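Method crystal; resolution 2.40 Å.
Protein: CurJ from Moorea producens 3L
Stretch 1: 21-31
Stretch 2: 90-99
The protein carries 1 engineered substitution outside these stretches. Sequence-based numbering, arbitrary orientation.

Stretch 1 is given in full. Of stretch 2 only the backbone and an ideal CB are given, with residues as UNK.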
ATOM      1  N   SER A  21      -9.206   4.955  -6.721  1.00 86.00           N
ATOM      2  CA  SER A  21      -8.777   3.747  -7.409  1.00 76.24           C
ATOM      3  C   SER A  21      -9.914   2.742  -7.410  1.00 79.19           C
ATOM      4  O   SER A  21     -10.520   2.490  -6.365  1.00 83.23           O
ATOM      5  CB  SER A  21      -7.536   3.142  -6.745  1.00 68.75           C
ATOM      6  OG  SER A  21      -7.103   1.986  -7.439  1.00 74.17           O
ATOM      7  N   LYS A  22     -10.225   2.191  -8.581  1.00 82.43           N
ATOM      8  CA  LYS A  22     -11.249   1.158  -8.649  1.00 92.64           C
ATOM      9  C   LYS A  22     -10.743  -0.207  -8.190  1.00 85.39           C
ATOM     10  O   LYS A  22     -11.552  -1.037  -7.764  1.00 85.00           O
ATOM     11  CB  LYS A  22     -11.828   1.085 -10.067  1.00107.28           C
ATOM     12  CG  LYS A  22     -10.808   0.966 -11.189  1.00115.80           C
ATOM     13  CD  LYS A  22     -11.479   0.498 -12.477  1.00127.57           C
ATOM     14  CE  LYS A  22     -10.553   0.627 -13.679  1.00131.90           C
ATOM     15  NZ  LYS A  22     -10.209   2.050 -13.977  1.00128.52           N
ATOM     16  N   GLU A  23      -9.438  -0.461  -8.258  1.00 80.26           N
ATOM     17  CA  GLU A  23      -8.891  -1.735  -7.812  1.00 73.95           C
ATOM     18  C   GLU A  23      -8.505  -1.690  -6.333  1.00 73.56           C
ATOM     19  O   GLU A  23      -8.224  -0.633  -5.766  1.00 77.95           O
ATOM     20  CB  GLU A  23      -7.675  -2.138  -8.650  1.00 70.39           C
ATOM     21  CG  GLU A  23      -7.987  -2.463 -10.098  1.00 78.01           C
ATOM     22  CD  GLU A  23      -7.839  -1.264 -11.011  1.00 94.04           C
ATOM     23  OE1 GLU A  23      -7.462  -0.180 -10.517  1.00 94.09           O
ATOM     24  OE2 GLU A  23      -8.105  -1.406 -12.223  1.00109.09           O
ATOM     25  N   ILE A  24      -8.481  -2.871  -5.718  1.00 72.47           N
ATOM     26  CA  ILE A  24      -7.944  -3.072  -4.379  1.00 67.85           C
ATOM     27  C   ILE A  24      -6.649  -3.857  -4.511  1.00 61.48           C
ATOM     28  O   ILE A  24      -6.568  -4.813  -5.290  1.00 56.49           O
ATOM     29  CB  ILE A  24      -8.940  -3.810  -3.465  1.00 66.26           C
ATOM     30  CG1 ILE A  24     -10.245  -3.030  -3.347  1.00 71.99           C
ATOM     31  CG2 ILE A  24      -8.331  -4.048  -2.091  1.00 69.10           C
ATOM     32  CD1 ILE A  24     -11.266  -3.716  -2.468  1.00 86.46           C
ATOM     33  N   PHE A  25      -5.631  -3.456  -3.758  1.00 64.92           N
ATOM     34  CA  PHE A  25      -4.307  -4.040  -3.891  1.00 61.74           C
ATOM     35  C   PHE A  25      -3.874  -4.702  -2.592  1.00 62.57           C
ATOM     36  O   PHE A  25      -4.127  -4.182  -1.503  1.00 67.93           O
ATOM     37  CB  PHE A  25      -3.278  -2.980  -4.291  1.00 61.31           C
ATOM     38  CG  PHE A  25      -3.547  -2.352  -5.629  1.00 68.46           C
ATOM     39  CD1 PHE A  25      -4.317  -1.202  -5.728  1.00 69.12           C
ATOM     40  CD2 PHE A  25      -3.024  -2.906  -6.786  1.00 69.36           C
ATOM     41  CE1 PHE A  25      -4.564  -0.620  -6.961  1.00 70.56           C
ATOM     42  CE2 PHE A  25      -3.270  -2.330  -8.023  1.00 68.67           C
ATOM     43  CZ  PHE A  25      -4.041  -1.186  -8.111  1.00 68.30           C
ATOM     44  N   PHE A  26      -3.231  -5.858  -2.717  1.00 60.34           N
ATOM     45  CA  PHE A  26      -2.497  -6.479  -1.624  1.00 59.28           C
ATOM     46  C   PHE A  26      -1.051  -6.690  -2.050  1.00 57.75           C
ATOM     47  O   PHE A  26      -0.779  -7.068  -3.194  1.00 59.45           O
ATOM     48  CB  PHE A  26      -3.144  -7.795  -1.193  1.00 56.57           C
ATOM     49  CG  PHE A  26      -4.535  -7.625  -0.648  1.00 55.45           C
ATOM     50  CD1 PHE A  26      -5.636  -7.632  -1.488  1.00 60.95           C
ATOM     51  CD2 PHE A  26      -4.736  -7.429   0.708  1.00 56.81           C
ATOM     52  CE1 PHE A  26      -6.918  -7.462  -0.979  1.00 67.89           C
ATOM     53  CE2 PHE A  26      -6.017  -7.255   1.222  1.00 61.97           C
ATOM     54  CZ  PHE A  26      -7.109  -7.275   0.375  1.00 62.84           C
ATOM     55  N   GLU A  27      -0.126  -6.410  -1.138  1.00 56.47           N
ATOM     56  CA  GLU A  27       1.297  -6.407  -1.437  1.00 67.77           C
ATOM     57  C   GLU A  27       2.043  -7.269  -0.432  1.00 74.08           C
ATOM     58  O   GLU A  27       1.783  -7.211   0.778  1.00 80.43           O
ATOM     59  CB  GLU A  27       1.874  -4.985  -1.425  1.00 78.18           C
ATOM     60  CG  GLU A  27       3.317  -4.913  -1.899  1.00 93.18           C
ATOM     61  CD  GLU A  27       3.811  -3.488  -2.062  1.00109.87           C
ATOM     62  OE1 GLU A  27       3.583  -2.900  -3.141  1.00120.80           O
ATOM     63  OE2 GLU A  27       4.431  -2.959  -1.115  1.00116.24           O
ATOM     64  N   SER A  28       2.990  -8.045  -0.954  1.00 69.85           N
ATOM     65  CA  SER A  28       3.668  -9.101  -0.223  1.00 69.11           C
ATOM     66  C   SER A  28       5.071  -9.231  -0.794  1.00 66.85           C
ATOM     67  O   SER A  28       5.288  -8.986  -1.983  1.00 60.60           O
ATOM     68  CB  SER A  28       2.913 -10.426  -0.333  1.00 76.45           C
ATOM     69  OG  SER A  28       3.332 -11.330   0.673  1.00 97.45           O
ATOM     70  N   TYR A  29       6.027  -9.601   0.057  1.00 68.22           N
ATOM     71  CA  TYR A  29       7.434  -9.672  -0.339  1.00 71.59           C
ATOM     72  C   TYR A  29       7.891 -11.126  -0.263  1.00 72.11           C
ATOM     73  O   TYR A  29       8.147 -11.653   0.825  1.00 79.61           O
ATOM     74  CB  TYR A  29       8.285  -8.759   0.536  1.00 76.70           C
ATOM     75  CG  TYR A  29       7.807  -7.327   0.506  1.00 80.39           C
ATOM     76  CD1 TYR A  29       7.874  -6.575  -0.660  1.00 76.60           C
ATOM     77  CD2 TYR A  29       7.281  -6.730   1.642  1.00 86.66           C
ATOM     78  CE1 TYR A  29       7.428  -5.264  -0.692  1.00 81.32           C
ATOM     79  CE2 TYR A  29       6.834  -5.424   1.620  1.00 93.31           C
ATOM     80  CZ  TYR A  29       6.909  -4.695   0.452  1.00 90.98           C
ATOM     81  OH  TYR A  29       6.461  -3.391   0.436  1.00 95.56           O
ATOM     82  N   PHE A  30       8.016 -11.762  -1.425  1.00 63.12           N
ATOM     83  CA  PHE A  30       8.272 -13.195  -1.508  1.00 57.38           C
ATOM     84  C   PHE A  30       9.772 -13.463  -1.542  1.00 60.42           C
ATOM     85  O   PHE A  30      10.487 -12.966  -2.426  1.00 62.34           O
ATOM     86  CB  PHE A  30       7.585 -13.789  -2.737  1.00 55.94           C
ATOM     87  CG  PHE A  30       6.176 -14.249  -2.479  1.00 53.87           C
ATOM     88  CD1 PHE A  30       5.253 -13.402  -1.900  1.00 60.33           C
ATOM     89  CD2 PHE A  30       5.773 -15.523  -2.830  1.00 58.07           C
ATOM     90  CE1 PHE A  30       3.958 -13.821  -1.662  1.00 64.57           C
ATOM     91  CE2 PHE A  30       4.481 -15.948  -2.600  1.00 59.24           C
ATOM     92  CZ  PHE A  30       3.571 -15.094  -2.016  1.00 62.61           C
ATOM     93  N   SER A  31      10.238 -14.246  -0.572  1.00 62.19           N
ATOM     94  CA  SER A  31      11.637 -14.626  -0.443  1.00 69.28           C
ATOM     95  C   SER A  31      11.722 -15.780   0.542  1.00 71.67           C
ATOM     96  O   SER A  31      10.801 -16.014   1.331  1.00 68.62           O
ATOM     97  CB  SER A  31      12.503 -13.457   0.034  1.00 70.49           C
ATOM     98  OG  SER A  31      12.244 -13.162   1.396  1.00 79.07           O
ATOM     99  N   UNK A  90      11.057 -11.039  -4.595  1.00 70.23           N
ATOM    100  CA  UNK A  90      10.140 -10.515  -5.600  1.00 67.63           C
ATOM    101  C   UNK A  90       8.933  -9.890  -4.914  1.00 67.39           C
ATOM    102  O   UNK A  90       8.343 -10.504  -4.018  1.00 62.61           O
ATOM    103  CB  UNK A  90       9.701 -11.617  -6.566  1.00 67.63           C
ATOM    104  N   UNK A  91       8.583  -8.668  -5.318  1.00 60.50           N
ATOM    105  CA  UNK A  91       7.329  -8.073  -4.871  1.00 55.47           C
ATOM    106  C   UNK A  91       6.157  -8.712  -5.603  1.00 58.41           C
ATOM    107  O   UNK A  91       6.135  -8.772  -6.837  1.00 58.31           O
ATOM    108  CB  UNK A  91       7.338  -6.559  -5.093  1.00 55.47           C
ATOM    109  N   UNK A  92       5.171  -9.171  -4.838  1.00 54.44           N
ATOM    110  CA  UNK A  92       3.981  -9.824  -5.364  1.00 51.45           C
ATOM    111  C   UNK A  92       2.762  -9.023  -4.946  1.00 54.07           C
ATOM    112  O   UNK A  92       2.615  -8.672  -3.768  1.00 62.99           O
ATOM    113  CB  UNK A  92       3.879 -11.271  -4.876  1.00 51.45           C
ATOM    114  N   UNK A  93       1.889  -8.738  -5.907  1.00 52.52           N
ATOM    115  CA  UNK A  93       0.666  -7.995  -5.658  1.00 50.54           C
ATOM    116  C   UNK A  93      -0.531  -8.799  -6.140  1.00 56.02           C
ATOM    117  O   UNK A  93      -0.461  -9.488  -7.167  1.00 47.78           O
ATOM    118  CB  UNK A  93       0.710  -6.628  -6.344  1.00 50.54           C
ATOM    119  N   UNK A  94      -1.604  -8.735  -5.355  1.00 54.06           N
ATOM    120  CA  UNK A  94      -2.930  -9.179  -5.758  1.00 48.56           C
ATOM    121  C   UNK A  94      -3.737  -7.946  -6.125  1.00 59.70           C
ATOM    122  O   UNK A  94      -3.861  -7.012  -5.319  1.00 67.39           O
ATOM    123  CB  UNK A  94      -3.615  -9.985  -4.653  1.00 48.56           C
ATOM    124  N   UNK A  95      -4.302  -7.946  -7.326  1.00 59.45           N
ATOM    125  CA  UNK A  95      -5.068  -6.820  -7.841  1.00 58.39           C
ATOM    126  C   UNK A  95      -6.495  -7.299  -8.048  1.00 61.23           C
ATOM    127  O   UNK A  95      -6.736  -8.244  -8.814  1.00 62.53           O
ATOM    128  CB  UNK A  95      -4.468  -6.272  -9.137  1.00 58.39           C
ATOM    129  N   UNK A  96      -7.428  -6.668  -7.342  1.00 52.07           N
ATOM    130  CA  UNK A  96      -8.839  -7.027  -7.364  1.00 53.76           C
ATOM    131  C   UNK A  96      -9.625  -5.910  -8.044  1.00 61.09           C
ATOM    132  O   UNK A  96      -9.636  -4.769  -7.570  1.00 65.28           O
ATOM    133  CB  UNK A  96      -9.363  -7.282  -5.949  1.00 53.76           C
ATOM    134  N   UNK A  97     -10.295  -6.252  -9.140  1.00 56.54           N
ATOM    135  CA  UNK A  97     -11.156  -5.341  -9.864  1.00 60.92           C
ATOM    136  C   UNK A  97     -12.596  -5.676  -9.522  1.00 56.02           C
ATOM    137  O   UNK A  97     -13.002  -6.838  -9.685  1.00 55.83           O
ATOM    138  CB  UNK A  97     -10.910  -5.420 -11.372  1.00 60.92           C
ATOM    139  N   UNK A  98     -13.381  -4.730  -9.017  1.00 63.56           N
ATOM    140  CA  UNK A  98     -14.772  -5.041  -8.668  1.00 65.74           C
ATOM    141  C   UNK A  98     -15.568  -5.452  -9.896  1.00 63.58           C
ATOM    142  O   UNK A  98     -15.523  -4.795 -10.936  1.00 67.05           O
ATOM    143  CB  UNK A  98     -15.438  -3.839  -7.995  1.00 65.74           C
ATOM    144  N   UNK A  99     -16.293  -6.557  -9.766  1.00 65.43           N
ATOM    145  CA  UNK A  99     -17.266  -6.985 -10.762  1.00 65.15           C
ATOM    146  C   UNK A  99     -18.629  -7.061 -10.090  1.00 65.25           C
ATOM    147  O   UNK A  99     -18.808  -6.500  -9.007  1.00 65.95           O
ATOM    148  CB  UNK A  99     -16.879  -8.330 -11.381  1.00 65.15           C
TER

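The second stretch lies antiparallel to the first, and alternate residues, Ile24, Phe26, Ser28 and Phe30, form paired N-H...O bonds with it. Positions 90, 92, 94 and 96 put their CB atoms on the sheet face of these residues, 91, 93 and 95 on that of Phe25, Glu27 and Tyr29.

At position 90 the ideal CB has little nearby beyond Phe30 O, 4.4 Å away, so many residues would serve, long polar ones included. It is Arg90, whose backbone bonds Phe30 both ways while its guanidinium leads away from stretch 1.

Position 91 stands opposite Tyr29, its ideal CB 4.5 Å from Tyr29 CD1. The extended backbone favours a beta-branched residue, Val, Ile or Thr. Thr91 places OG1 at the edge of the tyrosine ring, 3.8 Å from Tyr29 CD1, and its methyl CG2 4.0 Å from Glu27 CG.

At position 92 the ideal CB is 3.9 Å from Phe30 CD1, and an aliphatic branch could cover that ring; Val, Ile or Leu would suit. Val92 does so with CG2, 4.0 Å from the centroid of the Phe30 ring and over its face, a CH-pi contact.

Position 93 pairs with Glu27, whose extended side chain brings a carboxylate to this face. A side chain long enough to carry a donor there is wanted: Gln, Lys or Arg. Gln93 reaches out, and its NE2 donates to Glu27 OE1 at 3.2 Å, a neutral partner for the carboxylate.

At position 94 the ideal CB is 4.1 Å from Phe26 CB, beside an aromatic side chain, and the strand backbone again welcomes Val, Ile or Thr. Val94 packs CB to CB with Phe26.

Position 95 has the Phe25 ring close by: the ideal CB of position 95 is 4.3 Å from Phe25 CE2, and the same ideal CB is 5.3 Å from Glu23 CB. An aliphatic residue fits best. Val95 brings CG1 to 3.6 Å from Phe25 CE2 and to 3.8 Å from Glu23 CG.

Position 96 sits across from Ile24, with the Phe26 ring farther along the same face, so a longer apolar chain, Leu, Ile or Met, can touch both. Leu96 has its CB 4.3 Å from Ile24 CB and its CD1 3.9 Å from Phe26 CE1, at the ring edge.

At position 97 CB points sideways, near Glu23 CG; small or polar residues are suitable. Thr97 sets OG1 3.4 Å from Glu23 CG.

Position 98 has phi -63°, compatible with proline among others, and is Pro98, beside Lys22. Position 99 is out of reach and little constrained; it is Gln99.

Stretch 2 (90-99) RTVQVVLTPQ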
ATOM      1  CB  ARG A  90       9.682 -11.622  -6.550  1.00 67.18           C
ATOM      2  CG  ARG A  90      10.785 -12.219  -7.396  1.00 73.89           C
ATOM      3  CD  ARG A  90      11.031 -11.405  -8.650  1.00 75.68           C
ATOM      4  NE  ARG A  90       9.842 -11.346  -9.494  1.00 74.78           N
ATOM      5  CZ  ARG A  90       9.868 -11.105 -10.802  1.00 79.61           C
ATOM      6  NH1 ARG A  90      11.027 -10.911 -11.416  1.00 79.74           N
ATOM      7  NH2 ARG A  90       8.738 -11.066 -11.499  1.00 79.85           N
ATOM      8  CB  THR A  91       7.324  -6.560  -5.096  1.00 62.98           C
ATOM      9  OG1 THR A  91       8.379  -5.955  -4.339  1.00 68.25           O
ATOM     10  CG2 THR A  91       5.994  -5.965  -4.648  1.00 62.11           C
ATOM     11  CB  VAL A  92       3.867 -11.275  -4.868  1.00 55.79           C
ATOM     12  CG1 VAL A  92       2.569 -11.893  -5.351  1.00 46.30           C
ATOM     13  CG2 VAL A  92       5.057 -12.077  -5.351  1.00 52.84           C
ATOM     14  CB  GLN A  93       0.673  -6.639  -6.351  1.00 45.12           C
ATOM     15  CG  GLN A  93       1.709  -5.663  -5.845  1.00 46.08           C
ATOM     16  CD  GLN A  93       1.685  -4.373  -6.637  1.00 56.54           C
ATOM     17  OE1 GLN A  93       1.253  -4.354  -7.791  1.00 60.60           O
ATOM     18  NE2 GLN A  93       2.122  -3.282  -6.017  1.00 60.02           N
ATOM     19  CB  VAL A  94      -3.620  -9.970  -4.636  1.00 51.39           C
ATOM     20  CG1 VAL A  94      -5.023 -10.377  -5.068  1.00 48.72           C
ATOM     21  CG2 VAL A  94      -2.792 -11.192  -4.270  1.00 52.28           C
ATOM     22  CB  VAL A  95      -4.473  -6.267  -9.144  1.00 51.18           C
ATOM     23  CG1 VAL A  95      -5.181  -4.986  -9.547  1.00 51.60           C
ATOM     24  CG2 VAL A  95      -2.975  -6.029  -8.979  1.00 44.61           C
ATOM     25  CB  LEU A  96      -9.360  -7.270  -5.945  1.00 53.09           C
ATOM     26  CG  LEU A  96      -8.699  -8.333  -5.067  1.00 55.50           C
ATOM     27  CD1 LEU A  96      -9.470  -8.480  -3.768  1.00 54.12           C
ATOM     28  CD2 LEU A  96      -8.615  -9.671  -5.791  1.00 52.97           C
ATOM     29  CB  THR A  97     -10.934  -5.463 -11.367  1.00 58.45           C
ATOM     30  OG1 THR A  97      -9.601  -5.054 -11.682  1.00 61.22           O
ATOM     31  CG2 THR A  97     -11.939  -4.569 -12.140  1.00 55.33           C
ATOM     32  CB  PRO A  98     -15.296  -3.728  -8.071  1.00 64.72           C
ATOM     33  CG  PRO A  98     -14.080  -2.951  -7.687  1.00 69.83           C
ATOM     34  CD  PRO A  98     -13.001  -3.356  -8.650  1.00 70.73           C
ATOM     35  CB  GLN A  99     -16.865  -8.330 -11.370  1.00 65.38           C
ATOM     36  CG  GLN A  99     -15.500  -8.324 -12.043  1.00 59.63           C
ATOM     37  CD  GLN A  99     -15.410  -7.328 -13.186  1.00 73.63           C
ATOM     38  OE1 GLN A  99     -16.421  -6.965 -13.792  1.00 91.20           O
ATOM     39  NE2 GLN A  99     -14.196  -6.878 -13.486  1.00 69.93           N
TER
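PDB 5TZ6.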